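Local coordinates for protein cadherin-5 (Gallus gallus, PDB 3PPE) that mediates calcium-dependent, mainly homophilic adhesion between endothelial cells, this chain being the first two extracellular cadherin domains, EC1 and EC2, at residues A[10-15]-A[58-63]; A[62-67]-A[130-135]. One frame throughout, in Å; residues are numbered along the deposited sequence.

Interaction 1: residues A[10-15]-A[58-63]; sequences REEIDS and FERLDR. With CA (calcium ion), chain C; CA (calcium ion), chain E.
Arg60 opens the contact by reaching across to Glu12 and Ile13. Its aliphatic chain passes beside Ile13 O, with Arg60 CG 3.1 Å from that oxygen, and the guanidinium takes the same carbonyl at its edge through a weak bond from NE. A bend at chi3 (54°) turns NE out of the line of the chain, toward Ile13 O, and Arg60 NH2 meets Glu12 OE2 in a salt bridge, modelled at an improbably short 2.4 Å; the two side chains cross at about a right angle. The carboxylate of Glu12 is thus shared, OE2 facing the arginine and OE1 binding a calcium ion. Leu61 contributes its backbone: its O accepts from Glu12 N at 2.7 Å, and its N donates to a water that also joins Arg10 O and Ile13 N. Asp62 lies side by side with Glu12, pointing the same way, and Asp62 OD1 binds that calcium at 2.3 Å. Glu12 OE1 and Asp62 OD1 come within 3.2 Å of each other, a closeness of like charges that the cation between them probably makes tolerable. Arg63 N donates to Glu11 OE1 at 2.9 Å, approaching from above the carboxylate plane (59° out of it), while OE1 also binds this calcium at 2.4 Å and OE2 binds a second one. Arg63's guanidinium turns away to Asp96. Glu64, Asp99 and a water complete the first site. The contact joins the loop after strand 6-10 to the loop between strands 54-57 and 68-77, with Glu11, Leu61 and Arg63 resting on Val94 of strand 82-95.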
loop_
_atom_site.group_PDB
_atom_site.type_symbol
_atom_site.label_atom_id
_atom_site.label_comp_id
_atom_site.label_asym_id
_atom_site.label_seq_id
_atom_site.Cartn_x
_atom_site.Cartn_y
_atom_site.Cartn_z
ATOM N N ARG A 10 5.428 -4.839 -2.555
ATOM C CA ARG A 10 6.099 -6.071 -2.182
ATOM C C ARG A 10 6.234 -7.017 -3.362
ATOM O O ARG A 10 5.313 -7.145 -4.166
ATOM C CB ARG A 10 5.295 -6.717 -1.040
ATOM C CG ARG A 10 6.122 -7.605 -0.113
ATOM C CD ARG A 10 5.305 -8.131 1.084
ATOM N NE ARG A 10 4.338 -9.181 0.728
ATOM C CZ ARG A 10 3.004 -9.060 0.725
ATOM N NH1 ARG A 10 2.410 -7.904 1.048
ATOM N NH2 ARG A 10 2.250 -10.110 0.383
ATOM N N GLU A 11 7.379 -7.701 -3.491
ATOM C CA GLU A 11 7.515 -8.707 -4.536
ATOM C C GLU A 11 6.787 -9.972 -4.156
ATOM O O GLU A 11 6.510 -10.205 -2.974
ATOM C CB GLU A 11 8.992 -9.037 -4.811
ATOM C CG GLU A 11 9.686 -9.646 -3.580
ATOM C CD GLU A 11 10.989 -10.361 -3.906
ATOM O OE1 GLU A 11 11.152 -10.867 -5.043
ATOM O OE2 GLU A 11 11.847 -10.421 -3.006
ATOM N N GLU A 12 6.468 -10.777 -5.177
ATOM C CA GLU A 12 5.962 -12.167 -5.000
ATOM C C GLU A 12 4.605 -12.258 -4.267
ATOM O O GLU A 12 4.329 -13.206 -3.534
ATOM C CB GLU A 12 7.015 -13.047 -4.286
ATOM C CG GLU A 12 8.444 -12.940 -4.838
ATOM C CD GLU A 12 8.651 -13.527 -6.233
ATOM O OE1 GLU A 12 9.825 -13.575 -6.657
ATOM O OE2 GLU A 12 7.705 -13.924 -6.942
ATOM N N ILE A 13 3.766 -11.250 -4.481
ATOM C CA ILE A 13 2.444 -11.209 -3.867
ATOM C C ILE A 13 1.522 -12.262 -4.471
ATOM O O ILE A 13 1.348 -12.324 -5.689
ATOM C CB ILE A 13 1.794 -9.821 -4.020
ATOM C CG1 ILE A 13 2.604 -8.767 -3.264
ATOM C CG2 ILE A 13 0.355 -9.849 -3.527
ATOM C CD1 ILE A 13 2.206 -7.342 -3.588
ATOM N N ASP A 14 0.934 -13.088 -3.613
ATOM C CA ASP A 14 0.343 -14.349 -4.046
ATOM C C ASP A 14 -1.160 -14.372 -3.787
ATOM O O ASP A 14 -1.807 -15.411 -3.917
ATOM C CB ASP A 14 1.016 -15.527 -3.338
ATOM C CG ASP A 14 0.585 -15.660 -1.890
ATOM O OD1 ASP A 14 -0.322 -14.914 -1.468
ATOM O OD2 ASP A 14 1.155 -16.511 -1.176
ATOM N N SER A 15 -1.709 -13.218 -3.421
ATOM C CA SER A 15 -3.149 -12.996 -3.499
ATOM C C SER A 15 -3.558 -12.527 -4.892
ATOM O O SER A 15 -2.710 -12.242 -5.736
ATOM C CB SER A 15 -3.591 -11.975 -2.449
ATOM O OG SER A 15 -2.846 -10.775 -2.558
ATOM N N PHE A 58 -0.318 -5.461 -12.299
ATOM C CA PHE A 58 -1.108 -6.500 -12.983
ATOM C C PHE A 58 -0.313 -7.778 -13.266
ATOM O O PHE A 58 -0.778 -8.668 -13.975
ATOM C CB PHE A 58 -1.762 -5.935 -14.256
ATOM C CG PHE A 58 -2.936 -5.061 -13.958
ATOM C CD1 PHE A 58 -2.751 -3.776 -13.458
ATOM C CD2 PHE A 58 -4.233 -5.528 -14.119
ATOM C CE1 PHE A 58 -3.839 -2.971 -13.141
ATOM C CE2 PHE A 58 -5.321 -4.712 -13.810
ATOM C CZ PHE A 58 -5.121 -3.437 -13.322
ATOM N N GLU A 59 0.892 -7.831 -12.693
ATOM C CA GLU A 59 1.697 -9.036 -12.631
ATOM C C GLU A 59 2.281 -9.121 -11.250
ATOM O O GLU A 59 2.482 -8.102 -10.577
ATOM C CB GLU A 59 2.884 -8.982 -13.592
ATOM C CG GLU A 59 2.499 -8.931 -15.028
ATOM C CD GLU A 59 3.689 -8.955 -15.921
ATOM O OE1 GLU A 59 3.474 -8.774 -17.127
ATOM O OE2 GLU A 59 4.823 -9.144 -15.434
ATOM N N ARG A 60 2.567 -10.350 -10.838
ATOM C CA ARG A 60 3.408 -10.596 -9.679
ATOM C C ARG A 60 4.833 -10.185 -10.045
ATOM O O ARG A 60 5.288 -10.408 -11.181
ATOM C CB ARG A 60 3.392 -12.069 -9.303
ATOM C CG ARG A 60 2.092 -12.515 -8.699
ATOM C CD ARG A 60 2.195 -13.969 -8.293
ATOM N NE ARG A 60 3.355 -14.157 -7.414
ATOM C CZ ARG A 60 4.501 -14.744 -7.753
ATOM N NH1 ARG A 60 4.701 -15.255 -8.972
ATOM N NH2 ARG A 60 5.454 -14.838 -6.848
ATOM N N LEU A 61 5.515 -9.577 -9.084
ATOM C CA LEU A 61 6.828 -9.011 -9.302
ATOM C C LEU A 61 7.958 -9.802 -8.578
ATOM O O LEU A 61 7.771 -10.325 -7.490
ATOM C CB LEU A 61 6.828 -7.548 -8.819
ATOM C CG LEU A 61 5.773 -6.628 -9.457
ATOM C CD1 LEU A 61 5.698 -5.298 -8.702
ATOM C CD2 LEU A 61 6.060 -6.448 -10.958
ATOM N N ASP A 62 9.127 -9.840 -9.185
ATOM C CA ASP A 62 10.272 -10.480 -8.571
ATOM C C ASP A 62 11.340 -9.430 -8.456
ATOM O O ASP A 62 11.891 -9.020 -9.462
ATOM C CB ASP A 62 10.741 -11.615 -9.482
ATOM C CG ASP A 62 11.943 -12.375 -8.924
ATOM O OD1 ASP A 62 12.404 -12.111 -7.785
ATOM O OD2 ASP A 62 12.414 -13.250 -9.656
ATOM N N ARG A 63 11.629 -8.976 -7.238
ATOM C CA ARG A 63 12.710 -7.989 -7.029
ATOM C C ARG A 63 14.065 -8.463 -7.592
ATOM O O ARG A 63 14.883 -7.654 -8.047
ATOM C CB ARG A 63 12.841 -7.631 -5.536
ATOM C CG ARG A 63 13.664 -6.384 -5.256
ATOM C CD ARG A 63 14.308 -6.490 -3.864
ATOM N NE ARG A 63 15.310 -7.586 -3.841
ATOM C CZ ARG A 63 16.572 -7.439 -4.259
ATOM N NH1 ARG A 63 16.979 -6.279 -4.718
ATOM N NH2 ARG A 63 17.409 -8.467 -4.274
HETATM CA CA CA C . 12.057 -12.940 -5.702
HETATM CA CA CA E . 13.886 -11.410 -2.448
HETATM O O HOH W 1 4.259 -8.834 -6.301
HETATM O O HOH W 2 13.379 -14.966 -6.160
#

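Interaction 2: residues A[62-67]-A[130-135]. With CA (calcium ion), chain D; CA (calcium ion), chain C; CA (calcium ion), chain E.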
loop_
_atom_site.group_PDB
_atom_site.type_symbol
_atom_site.label_atom_id
_atom_site.label_comp_id
_atom_site.label_asym_id
_atom_site.label_seq_id
_atom_site.Cartn_x
_atom_site.Cartn_y
_atom_site.Cartn_z
ATOM N N ASP A 62 9.127 -9.840 -9.185
ATOM C CA ASP A 62 10.272 -10.480 -8.571
ATOM C C ASP A 62 11.340 -9.430 -8.456
ATOM O O ASP A 62 11.891 -9.020 -9.462
ATOM C CB ASP A 62 10.741 -11.615 -9.482
ATOM C CG ASP A 62 11.943 -12.375 -8.924
ATOM O OD1 ASP A 62 12.404 -12.111 -7.785
ATOM O OD2 ASP A 62 12.414 -13.250 -9.656
ATOM N N ARG A 63 11.629 -8.976 -7.238
ATOM C CA ARG A 63 12.710 -7.989 -7.029
ATOM C C ARG A 63 14.065 -8.463 -7.592
ATOM O O ARG A 63 14.883 -7.654 -8.047
ATOM C CB ARG A 63 12.841 -7.631 -5.536
ATOM C CG ARG A 63 13.664 -6.384 -5.256
ATOM C CD ARG A 63 14.308 -6.490 -3.864
ATOM N NE ARG A 63 15.310 -7.586 -3.841
ATOM C CZ ARG A 63 16.572 -7.439 -4.259
ATOM N NH1 ARG A 63 16.979 -6.279 -4.718
ATOM N NH2 ARG A 63 17.409 -8.467 -4.274
ATOM N N GLU A 64 14.288 -9.763 -7.593
ATOM C CA GLU A 64 15.560 -10.296 -8.090
ATOM C C GLU A 64 15.685 -10.245 -9.622
ATOM O O GLU A 64 16.778 -10.382 -10.156
ATOM C CB GLU A 64 15.805 -11.720 -7.569
ATOM C CG GLU A 64 16.271 -11.762 -6.107
ATOM C CD GLU A 64 15.202 -11.441 -5.094
ATOM O OE1 GLU A 64 14.107 -12.066 -5.099
ATOM O OE2 GLU A 64 15.452 -10.566 -4.237
ATOM N N LYS A 65 14.564 -10.021 -10.313
ATOM C CA LYS A 65 14.562 -9.753 -11.762
ATOM C C LYS A 65 14.700 -8.248 -12.031
ATOM O O LYS A 65 15.546 -7.815 -12.820
ATOM C CB LYS A 65 13.203 -10.165 -12.288
ATOM C CG LYS A 65 13.197 -11.106 -13.456
ATOM C CD LYS A 65 13.499 -12.537 -12.976
ATOM C CE LYS A 65 12.790 -13.571 -13.860
ATOM N NZ LYS A 65 13.671 -14.758 -14.087
ATOM N N LYS A 66 13.842 -7.440 -11.380
ATOM C CA LYS A 66 13.926 -5.971 -11.509
ATOM C C LYS A 66 13.510 -5.338 -10.207
ATOM O O LYS A 66 12.455 -5.658 -9.684
ATOM C CB LYS A 66 13.031 -5.477 -12.644
ATOM C CG LYS A 66 13.223 -3.976 -12.937
ATOM C CD LYS A 66 12.797 -3.658 -14.353
ATOM C CE LYS A 66 12.703 -2.150 -14.555
ATOM N NZ LYS A 66 14.027 -1.459 -14.488
ATOM N N ALA A 67 14.334 -4.471 -9.654
ATOM C CA ALA A 67 14.120 -4.050 -8.265
ATOM C C ALA A 67 13.375 -2.719 -8.142
ATOM O O ALA A 67 12.902 -2.341 -7.052
ATOM C CB ALA A 67 15.446 -3.993 -7.541
ATOM N N ASP A 130 23.772 -14.692 -1.511
ATOM C CA ASP A 130 22.332 -14.744 -1.316
ATOM C C ASP A 130 21.768 -13.614 -2.158
ATOM O O ASP A 130 22.160 -12.461 -1.971
ATOM C CB ASP A 130 22.034 -14.501 0.152
ATOM C CG ASP A 130 20.574 -14.700 0.494
ATOM O OD1 ASP A 130 19.660 -14.075 -0.118
ATOM O OD2 ASP A 130 20.337 -15.421 1.450
ATOM N N ALA A 131 20.839 -13.955 -3.051
ATOM C CA ALA A 131 20.309 -13.028 -4.052
ATOM C C ALA A 131 19.316 -11.976 -3.503
ATOM O O ALA A 131 18.923 -11.052 -4.220
ATOM C CB ALA A 131 19.664 -13.824 -5.169
ATOM N N ASP A 132 18.912 -12.113 -2.249
ATOM C CA ASP A 132 18.031 -11.130 -1.623
ATOM C C ASP A 132 18.738 -9.791 -1.416
ATOM O O ASP A 132 19.945 -9.648 -1.683
ATOM C CB ASP A 132 17.380 -11.673 -0.334
ATOM C CG ASP A 132 16.496 -12.857 -0.613
ATOM O OD1 ASP A 132 15.701 -12.750 -1.550
ATOM O OD2 ASP A 132 16.599 -13.927 0.053
ATOM N N ASP A 133 17.984 -8.806 -0.938
ATOM C CA ASP A 133 18.494 -7.447 -0.806
ATOM C C ASP A 133 19.340 -7.294 0.454
ATOM O O ASP A 133 18.858 -7.511 1.565
ATOM C CB ASP A 133 17.342 -6.440 -0.791
ATOM C CG ASP A 133 17.820 -5.005 -0.877
ATOM O OD1 ASP A 133 17.000 -4.122 -1.206
ATOM O OD2 ASP A 133 19.017 -4.758 -0.617
ATOM N N PRO A 134 20.602 -6.920 0.273
ATOM C CA PRO A 134 21.566 -6.900 1.376
ATOM C C PRO A 134 21.378 -5.678 2.268
ATOM O O PRO A 134 22.099 -5.516 3.254
ATOM C CB PRO A 134 22.913 -6.824 0.657
ATOM C CG PRO A 134 22.609 -6.142 -0.627
ATOM C CD PRO A 134 21.233 -6.600 -1.019
ATOM N N THR A 135 20.417 -4.827 1.921
ATOM C CA THR A 135 20.128 -3.634 2.708
ATOM C C THR A 135 18.902 -3.840 3.590
ATOM O O THR A 135 18.524 -2.957 4.361
ATOM C CB THR A 135 19.902 -2.405 1.808
ATOM O OG1 THR A 135 18.723 -2.600 1.017
ATOM C CG2 THR A 135 21.094 -2.192 0.888
HETATM CA CA CA D . 18.013 -14.779 1.738
HETATM CA CA CA C . 12.057 -12.940 -5.702
HETATM CA CA CA E . 13.886 -11.410 -2.448
HETATM O O HOH W 3 16.256 -3.590 -3.906
HETATM O O HOH W 4 20.241 -7.788 -4.605
HETATM O O HOH W 2 13.379 -14.966 -6.160
#
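Asp133 CB sits over the centre of one face of the Arg63 guanidinium, 3.7 Å above its plane, and Asp133 N lies over a face as well. At the edge, close to the plane, are Ala131 O, 3.0 Å from Arg63 NH2, and a water bound by NH2. A further water links Arg63 NH1 to Asp133 OD1, which stands well out of the guanidinium plane, so that these opposite charges meet through solvent. The guanidinium is also tied to Glu64: Arg63 NH2 forms a salt bridge with Glu64 OE2 at 2.9 Å, the oxygen accepting through its anti lone pair, while NE adds a weak bond to the same oxygen, its stronger partner being Asp96 OD2 outside the two segments. Glu64 bends at chi2 (73°), which swings CD back toward the ions. Glu64 OE1 bridges two calcium ions, and Glu64 OE2 binds the second of them at 2.5 Å. Asp132 OD1 reaches this second ion from the EC2 side at 2.4 Å; its carboxylate is nearly perpendicular to that of Glu64 (84° between planes). The other oxygen, Asp132 OD2, binds the third calcium at 2.4 Å, where Asp130 chelates through both oxygens. Local turns set these ligands: Asp62 OD1 accepts from Glu64 N and Asp130 OD1 from Asp132 N, each an Asx turn, the latter bond fairly straight at 160°. Asp96, Ile97, Asp99 and Glu11 complete the second calcium's coordination. A row of three ions held by acidic side chains from two successive domains is the interdomain site of classical cadherins, which rigidifies the EC1-EC2 junction.

In the fold
The centres of interactions 1 and 2 are 13 Å apart, and the contacts share Asp62 and Arg63 of the loop between strands 54-57 and 68-77. Along the chain, 10-15 comes first, then 58-63 running into 62-67, and finally 130-135. Interaction 1 stays within EC1, closing two of its loops together, whereas interaction 2 spans from EC1 to EC2, near the middle of the chain. They meet where Glu11 OE1 and Glu64 OE1 approach to 3.2 Å, both binding the same calcium. The case illustrates how metal ions can unite separate loops: residues organised within one domain also anchor the next, consistent with the calcium-stiffened ectodomain of cadherins.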